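Local coordinates for protein TarM (Staphylococcus aureus subsp. aureus 21178, PDB 4X7R) that belongs to the GT-B glycosyltransferase superfamily and holds UDP in a pocket of its own chain, at residues Phe315-Ile320 with Asn458-Ala463. The protein carries 1 engineered substitution. Sequence-based numbering, arbitrary orientation.
Sequences FQTEKI and NNDVLA
Thr317 lies beside Asp460 and Lys319 beside Asn458, with 6.2 Å between Thr317 CA and Asp460 CA. Residues 315-319 end the loop that leads into strand 320-324, which begins at Ile320, and Lys319 centres an inverse gamma turn there. Residues 458-463 leave helix 446-457 and start helix 460-477. Asn459 is the N-cap of this second helix, and its OD1 accepts from Leu462 N.

One hydrogen bond joins the segments, from Lys319 NZ to Asn458 OD1 at 2.7 Å. The lysine chain is extended beyond CG, which carries NZ across to the amide. NZ is tilted 25° from the carbonyl plane, at a C=O...N angle of 142°. Lys319 CE also lies close, 3.2 Å from Asn458 OD1. Asp347 ties this pair together: it forms a salt bridge with Lys319 and accepts from Asn458 ND2.

The side chains of Asp460 and Thr317 cross at about a right angle. Asp460 OD1 sits 3.6 Å from Thr317 CB. The main partner of Asp460 OD1 is Lys394 NZ, which also donates to Thr317 O.

The contact is small, polar and at the surface. Between these two segments it rests on hydrogen bonds and salt bridges, with Asp347 and Lys394 each reaching both sides. Phe315 adds packing on Ala464 of helix 460-477 in this Rossmann-like domain.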
loop_
_atom_site.group_PDB
_atom_site.type_symbol
_atom_site.label_atom_id
_atom_site.label_comp_id
_atom_site.label_asym_id
_atom_site.label_seq_id
_atom_site.Cartn_x
_atom_site.Cartn_y
_atom_site.Cartn_z
ATOM N N PHE A 315 7.607 -1.899 -30.888
ATOM C CA PHE A 315 6.637 -0.847 -30.638
ATOM C C PHE A 315 5.252 -1.369 -30.990
ATOM O O PHE A 315 5.088 -2.062 -32.003
ATOM C CB PHE A 315 6.939 0.391 -31.493
ATOM C CG PHE A 315 7.984 1.324 -30.929
ATOM C CD1 PHE A 315 7.705 2.119 -29.819
ATOM C CD2 PHE A 315 9.228 1.448 -31.536
ATOM C CE1 PHE A 315 8.663 2.997 -29.309
ATOM C CE2 PHE A 315 10.187 2.327 -31.026
ATOM C CZ PHE A 315 9.895 3.104 -29.922
ATOM N N GLN A 316 4.254 -1.034 -30.161
ATOM C CA GLN A 316 2.878 -1.417 -30.424
ATOM C C GLN A 316 2.280 -0.495 -31.504
ATOM O O GLN A 316 2.100 0.699 -31.257
ATOM C CB GLN A 316 2.044 -1.400 -29.129
ATOM C CG GLN A 316 0.547 -1.655 -29.338
ATOM C CD GLN A 316 0.252 -3.020 -29.913
ATOM O OE1 GLN A 316 0.430 -3.270 -31.111
ATOM N NE2 GLN A 316 -0.224 -3.923 -29.073
ATOM N N THR A 317 2.007 -1.044 -32.706
ATOM C CA THR A 317 1.427 -0.256 -33.803
ATOM C C THR A 317 -0.096 -0.206 -33.682
ATOM O O THR A 317 -0.726 0.699 -34.235
ATOM C CB THR A 317 1.936 -0.703 -35.188
ATOM O OG1 THR A 317 1.739 -2.112 -35.345
ATOM C CG2 THR A 317 3.398 -0.340 -35.423
ATOM N N GLU A 318 -0.678 -1.172 -32.945
ATOM C CA GLU A 318 -2.122 -1.243 -32.692
ATOM C C GLU A 318 -2.561 -0.151 -31.713
ATOM O O GLU A 318 -1.836 0.177 -30.768
ATOM C CB GLU A 318 -2.532 -2.616 -32.151
ATOM C CG GLU A 318 -2.673 -3.687 -33.213
ATOM C CD GLU A 318 -2.537 -5.110 -32.702
ATOM O OE1 GLU A 318 -2.981 -5.405 -31.569
ATOM O OE2 GLU A 318 -1.975 -5.938 -33.456
ATOM N N LYS A 319 -3.761 0.400 -31.942
ATOM C CA LYS A 319 -4.338 1.482 -31.145
ATOM C C LYS A 319 -4.764 1.002 -29.749
ATOM O O LYS A 319 -5.950 0.799 -29.475
ATOM C CB LYS A 319 -5.488 2.164 -31.904
ATOM C CG LYS A 319 -5.085 2.736 -33.253
ATOM C CD LYS A 319 -6.281 2.862 -34.163
ATOM C CE LYS A 319 -5.870 3.366 -35.514
ATOM N NZ LYS A 319 -7.008 4.006 -36.216
ATOM N N ILE A 320 -3.776 0.798 -28.870
ATOM C CA ILE A 320 -4.023 0.366 -27.502
ATOM C C ILE A 320 -3.554 1.470 -26.563
ATOM O O ILE A 320 -2.371 1.832 -26.570
ATOM C CB ILE A 320 -3.375 -1.015 -27.162
ATOM C CG1 ILE A 320 -3.517 -2.078 -28.292
ATOM C CG2 ILE A 320 -3.808 -1.538 -25.781
ATOM C CD1 ILE A 320 -4.909 -2.585 -28.613
ATOM N N ASN A 458 -2.912 7.351 -34.107
ATOM C CA ASN A 458 -2.977 7.330 -35.573
ATOM C C ASN A 458 -1.692 7.786 -36.281
ATOM O O ASN A 458 -1.711 8.027 -37.486
ATOM C CB ASN A 458 -4.189 8.126 -36.057
ATOM C CG ASN A 458 -5.493 7.429 -35.780
ATOM O OD1 ASN A 458 -5.864 6.463 -36.449
ATOM N ND2 ASN A 458 -6.214 7.899 -34.783
ATOM N N ASN A 459 -0.576 7.875 -35.542
ATOM C CA ASN A 459 0.721 8.272 -36.090
ATOM C C ASN A 459 1.811 7.387 -35.470
ATOM O O ASN A 459 2.254 7.635 -34.343
ATOM C CB ASN A 459 0.971 9.766 -35.854
ATOM C CG ASN A 459 2.065 10.365 -36.687
ATOM O OD1 ASN A 459 3.119 9.765 -36.910
ATOM N ND2 ASN A 459 1.866 11.600 -37.108
ATOM N N ASP A 460 2.195 6.321 -36.201
ATOM C CA ASP A 460 3.180 5.319 -35.785
ATOM C C ASP A 460 4.570 5.900 -35.536
ATOM O O ASP A 460 5.171 5.591 -34.505
ATOM C CB ASP A 460 3.235 4.145 -36.779
ATOM C CG ASP A 460 1.899 3.460 -37.009
ATOM O OD1 ASP A 460 1.443 2.727 -36.105
ATOM O OD2 ASP A 460 1.315 3.651 -38.101
ATOM N N VAL A 461 5.062 6.757 -36.456
ATOM C CA VAL A 461 6.377 7.405 -36.360
ATOM C C VAL A 461 6.479 8.363 -35.165
ATOM O O VAL A 461 7.491 8.339 -34.467
ATOM C CB VAL A 461 6.917 7.991 -37.707
ATOM C CG1 VAL A 461 5.982 9.036 -38.303
ATOM C CG2 VAL A 461 8.329 8.554 -37.561
ATOM N N LEU A 462 5.422 9.167 -34.914
ATOM C CA LEU A 462 5.379 10.114 -33.796
ATOM C C LEU A 462 5.323 9.377 -32.457
ATOM O O LEU A 462 6.021 9.776 -31.524
ATOM C CB LEU A 462 4.199 11.093 -33.934
ATOM C CG LEU A 462 4.209 12.328 -33.025
ATOM C CD1 LEU A 462 5.228 13.368 -33.499
ATOM C CD2 LEU A 462 2.830 12.950 -32.949
ATOM N N ALA A 463 4.516 8.297 -32.372
ATOM C CA ALA A 463 4.383 7.476 -31.167
ATOM C C ALA A 463 5.710 6.819 -30.779
ATOM O O ALA A 463 6.031 6.748 -29.587
ATOM C CB ALA A 463 3.310 6.421 -31.367
#